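Local coordinates for protein D-glycerate 3-kinase (Cryptococcus neoformans var. grubii serotype A, PDB 6CKG) that probably phosphorylates D-glycerate at its 3-hydroxyl, as a D-glycerate 3-kinase, at residues 187-198 against 225-236. Residues are numbered along the deposited sequence; the frame is centred on the assembly and turned at random. Where two conformers were deposited one is given.
Sequences GPLSNDKLEEKY and RSTLHSINQNLR
CG of Arg225 sits over the centre of one face of the Tyr198 ring, a CH-pi contact with CG 3.6 Å from the ring centroid, while Leu228 CD1 meets the same ring obliquely. The His229 ring carries Leu194 CD2 on one face, offset toward its rim; in its plane, at the edge, lie Glu195 OE2 and Asn191 O. Over one face of the Arg236 guanidinium, also toward the rim, lies Asn232 ND2. Glu195 joins two basic groups. Arg225 grips its carboxylate side-on, a salt bridge in which NE donates to the syn lone pair of Glu195 OE1 (2.7 Å) and NH1 to OE2 (2.8 Å). On OE2, His229 NE2 arrives from the opposite face of the carboxylate plane, 2.7 Å away and nearly straight (175°). A bend at chi2 (-68°) brings the Glu195 carboxylate between them, where the Arg225 guanidinium and the His229 N-H would probably stabilise it. A water links His229 ND1 to Asn191 OD1 and Asn232 ND2.

At the other end, Asn232 OD1 accepts from Leu189 N at 2.7 Å in the carbonyl plane, and ND2 donates to Leu189 O at 2.9 Å. Arg236 NH2 also donates to Leu189 O and reaches Asn191 OD1 at 3.0 Å, from above the amide plane. Arg236 CG packs on Pro188 CB.

Ser190 OG N-caps helix 191-204. The axes of 191-198 and 225-236 cross obliquely antiparallel (137°). Helix 281-298 flanks them through Pro293 and Phe298; both helices lie between strands 176-180 and 247-253 in sequence, in a 2-3-1-4-5-6 sheet consistent with a P-loop kinase fold.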
# COMPACT_ATOMS: atom_id res chain seq x y z
N GLY A 187 -9.86 -1.60 -4.44
CA GLY A 187 -10.92 -1.03 -5.25
C GLY A 187 -12.21 -0.77 -4.48
O GLY A 187 -12.64 -1.58 -3.64
N PRO A 188 -12.85 0.36 -4.75
CA PRO A 188 -14.14 0.65 -4.12
C PRO A 188 -15.23 -0.25 -4.68
O PRO A 188 -15.08 -0.87 -5.73
CB PRO A 188 -14.40 2.11 -4.49
CG PRO A 188 -13.73 2.22 -5.86
CD PRO A 188 -12.46 1.41 -5.72
N LEU A 189 -16.36 -0.28 -3.99
CA LEU A 189 -17.51 -1.08 -4.39
C LEU A 189 -18.67 -0.19 -4.80
O LEU A 189 -18.77 0.97 -4.37
CB LEU A 189 -17.97 -2.01 -3.25
CG LEU A 189 -16.90 -2.91 -2.63
CD1 LEU A 189 -17.39 -3.62 -1.37
CD2 LEU A 189 -16.38 -3.92 -3.66
N SER A 190 -19.56 -0.72 -5.63
CA SER A 190 -20.86 -0.09 -5.76
C SER A 190 -21.55 -0.15 -4.41
O SER A 190 -21.23 -0.97 -3.55
CB SER A 190 -21.71 -0.79 -6.82
OG SER A 190 -22.12 -2.06 -6.36
N ASN A 191 -22.49 0.78 -4.20
CA ASN A 191 -23.24 0.77 -2.95
C ASN A 191 -23.91 -0.59 -2.73
O ASN A 191 -23.82 -1.17 -1.65
CB ASN A 191 -24.28 1.89 -2.95
CG ASN A 191 -23.64 3.26 -2.97
OD1 ASN A 191 -22.43 3.39 -2.76
ND2 ASN A 191 -24.44 4.28 -3.23
N ASP A 192 -24.53 -1.13 -3.79
CA ASP A 192 -25.25 -2.40 -3.68
C ASP A 192 -24.30 -3.54 -3.31
O ASP A 192 -24.67 -4.44 -2.55
CB ASP A 192 -25.95 -2.74 -4.99
CG ASP A 192 -27.06 -1.76 -5.34
OD1 ASP A 192 -27.38 -0.86 -4.52
OD2 ASP A 192 -27.61 -1.90 -6.44
N LYS A 193 -23.08 -3.52 -3.86
CA LYS A 193 -22.14 -4.60 -3.59
C LYS A 193 -21.60 -4.53 -2.17
O LYS A 193 -21.37 -5.57 -1.54
CB LYS A 193 -20.97 -4.56 -4.59
CG LYS A 193 -20.13 -5.81 -4.52
CD LYS A 193 -20.87 -6.93 -5.22
CE LYS A 193 -20.10 -8.24 -5.19
NZ LYS A 193 -20.90 -9.31 -5.86
N LEU A 194 -21.36 -3.33 -1.64
CA LEU A 194 -20.94 -3.24 -0.24
C LEU A 194 -22.03 -3.80 0.67
O LEU A 194 -21.75 -4.61 1.56
CB LEU A 194 -20.61 -1.79 0.12
CG LEU A 194 -19.94 -1.53 1.48
CD1 LEU A 194 -18.95 -0.36 1.41
CD2 LEU A 194 -21.02 -1.24 2.52
N GLU A 195 -23.28 -3.39 0.44
CA GLU A 195 -24.40 -3.95 1.21
C GLU A 195 -24.43 -5.47 1.09
O GLU A 195 -24.71 -6.18 2.07
CB GLU A 195 -25.74 -3.37 0.71
CG GLU A 195 -25.89 -1.85 0.91
CD GLU A 195 -25.99 -1.41 2.37
OE1 GLU A 195 -26.07 -2.27 3.28
OE2 GLU A 195 -26.01 -0.19 2.62
N GLU A 196 -24.17 -5.98 -0.11
CA GLU A 196 -24.22 -7.43 -0.31
C GLU A 196 -23.24 -8.14 0.60
O GLU A 196 -23.59 -9.12 1.28
CB GLU A 196 -23.94 -7.72 -1.78
CG GLU A 196 -23.91 -9.16 -2.16
CD GLU A 196 -23.61 -9.29 -3.62
OE1 GLU A 196 -24.43 -8.83 -4.43
OE2 GLU A 196 -22.52 -9.79 -3.96
N LYS A 197 -22.01 -7.63 0.67
CA LYS A 197 -20.99 -8.22 1.54
C LYS A 197 -21.34 -8.06 3.01
O LYS A 197 -21.16 -9.00 3.80
CB LYS A 197 -19.62 -7.59 1.25
CG LYS A 197 -19.07 -7.92 -0.14
CD LYS A 197 -17.61 -7.43 -0.28
CE LYS A 197 -17.02 -7.80 -1.63
NZ LYS A 197 -15.55 -7.45 -1.66
N TYR A 198 -21.85 -6.89 3.41
CA TYR A 198 -22.24 -6.69 4.80
C TYR A 198 -23.35 -7.66 5.21
O TYR A 198 -23.28 -8.30 6.27
CB TYR A 198 -22.68 -5.24 5.04
CG TYR A 198 -23.01 -4.94 6.47
CD1 TYR A 198 -24.31 -5.13 6.95
CD2 TYR A 198 -22.05 -4.45 7.34
CE1 TYR A 198 -24.63 -4.85 8.26
CE2 TYR A 198 -22.37 -4.16 8.67
CZ TYR A 198 -23.66 -4.37 9.12
OH TYR A 198 -23.99 -4.10 10.42
N ARG A 225 -22.91 0.33 8.88
CA ARG A 225 -22.95 0.45 7.43
C ARG A 225 -22.51 1.84 6.97
O ARG A 225 -21.80 1.98 5.98
CB ARG A 225 -24.37 0.10 6.92
CG ARG A 225 -24.69 -1.42 7.01
CD ARG A 225 -26.17 -1.80 6.71
NE ARG A 225 -26.66 -1.02 5.59
CZ ARG A 225 -27.50 0.01 5.70
NH1 ARG A 225 -27.85 0.68 4.61
NH2 ARG A 225 -27.99 0.34 6.89
N SER A 226 -22.89 2.89 7.71
CA SER A 226 -22.48 4.24 7.29
C SER A 226 -20.97 4.44 7.45
O SER A 226 -20.34 5.10 6.62
CB SER A 226 -23.25 5.30 8.08
OG SER A 226 -22.89 5.28 9.44
N THR A 227 -20.37 3.88 8.50
CA THR A 227 -18.92 3.97 8.63
C THR A 227 -18.23 3.31 7.43
O THR A 227 -17.28 3.87 6.86
CB THR A 227 -18.44 3.33 9.93
OG1 THR A 227 -18.72 4.21 11.03
CG2 THR A 227 -16.91 3.05 9.90
N LEU A 228 -18.70 2.13 7.04
CA LEU A 228 -18.06 1.41 5.94
C LEU A 228 -18.28 2.13 4.60
O LEU A 228 -17.38 2.18 3.77
CB LEU A 228 -18.56 -0.03 5.87
CG LEU A 228 -18.29 -0.89 7.11
CD1 LEU A 228 -19.02 -2.22 7.03
CD2 LEU A 228 -16.79 -1.10 7.31
N HIS A 229 -19.48 2.68 4.39
CA HIS A 229 -19.74 3.42 3.16
C HIS A 229 -18.82 4.63 3.02
O HIS A 229 -18.39 4.96 1.91
CB HIS A 229 -21.21 3.87 3.12
CG HIS A 229 -22.17 2.82 2.64
ND1 HIS A 229 -22.09 2.25 1.38
CD2 HIS A 229 -23.27 2.28 3.22
CE1 HIS A 229 -23.08 1.39 1.22
NE2 HIS A 229 -23.81 1.39 2.32
N SER A 230 -18.53 5.31 4.14
CA SER A 230 -17.62 6.46 4.12
C SER A 230 -16.22 6.06 3.64
O SER A 230 -15.63 6.73 2.80
CB SER A 230 -17.54 7.11 5.50
OG SER A 230 -18.81 7.57 5.92
N ILE A 231 -15.68 4.97 4.19
CA ILE A 231 -14.36 4.53 3.73
C ILE A 231 -14.41 4.17 2.24
O ILE A 231 -13.50 4.50 1.47
CB ILE A 231 -13.87 3.34 4.57
CG1 ILE A 231 -13.86 3.71 6.06
CG2 ILE A 231 -12.47 2.88 4.09
CD1 ILE A 231 -12.99 4.93 6.39
N ASN A 232 -15.49 3.49 1.82
CA ASN A 232 -15.68 3.14 0.42
C ASN A 232 -15.67 4.39 -0.47
O ASN A 232 -15.01 4.41 -1.51
CB ASN A 232 -17.02 2.40 0.26
CG ASN A 232 -17.23 1.81 -1.13
OD1 ASN A 232 -16.33 1.20 -1.69
ND2 ASN A 232 -18.43 1.98 -1.69
N GLN A 233 -16.43 5.41 -0.08
CA GLN A 233 -16.48 6.65 -0.84
C GLN A 233 -15.12 7.34 -0.86
O GLN A 233 -14.72 7.92 -1.88
CB GLN A 233 -17.52 7.59 -0.24
CG GLN A 233 -17.99 8.67 -1.19
CD GLN A 233 -18.84 8.11 -2.30
OE1 GLN A 233 -19.56 7.13 -2.10
NE2 GLN A 233 -18.75 8.70 -3.49
N ASN A 234 -14.41 7.31 0.27
CA ASN A 234 -13.04 7.81 0.30
C ASN A 234 -12.16 7.08 -0.70
O ASN A 234 -11.35 7.70 -1.38
CB ASN A 234 -12.47 7.67 1.71
CG ASN A 234 -13.11 8.62 2.70
OD1 ASN A 234 -13.95 9.43 2.34
ND2 ASN A 234 -12.73 8.49 3.96
N LEU A 235 -12.33 5.75 -0.81
CA LEU A 235 -11.46 4.96 -1.68
C LEU A 235 -11.66 5.28 -3.15
O LEU A 235 -10.72 5.15 -3.95
CB LEU A 235 -11.69 3.47 -1.42
CG LEU A 235 -10.78 2.49 -2.15
CD1 LEU A 235 -9.29 2.74 -1.78
CD2 LEU A 235 -11.19 1.07 -1.81
N ARG A 236 -12.87 5.70 -3.54
CA ARG A 236 -13.10 6.12 -4.92
C ARG A 236 -12.17 7.25 -5.34
O ARG A 236 -11.83 7.36 -6.52
CB ARG A 236 -14.58 6.53 -5.09
CG ARG A 236 -15.53 5.34 -4.96
CD ARG A 236 -17.01 5.73 -4.82
NE ARG A 236 -17.90 4.56 -4.80
CZ ARG A 236 -19.15 4.56 -4.33
NH1 ARG A 236 -19.66 5.67 -3.80
NH2 ARG A 236 -19.90 3.46 -4.37
O HOH W 1 -20.57 3.64 -0.58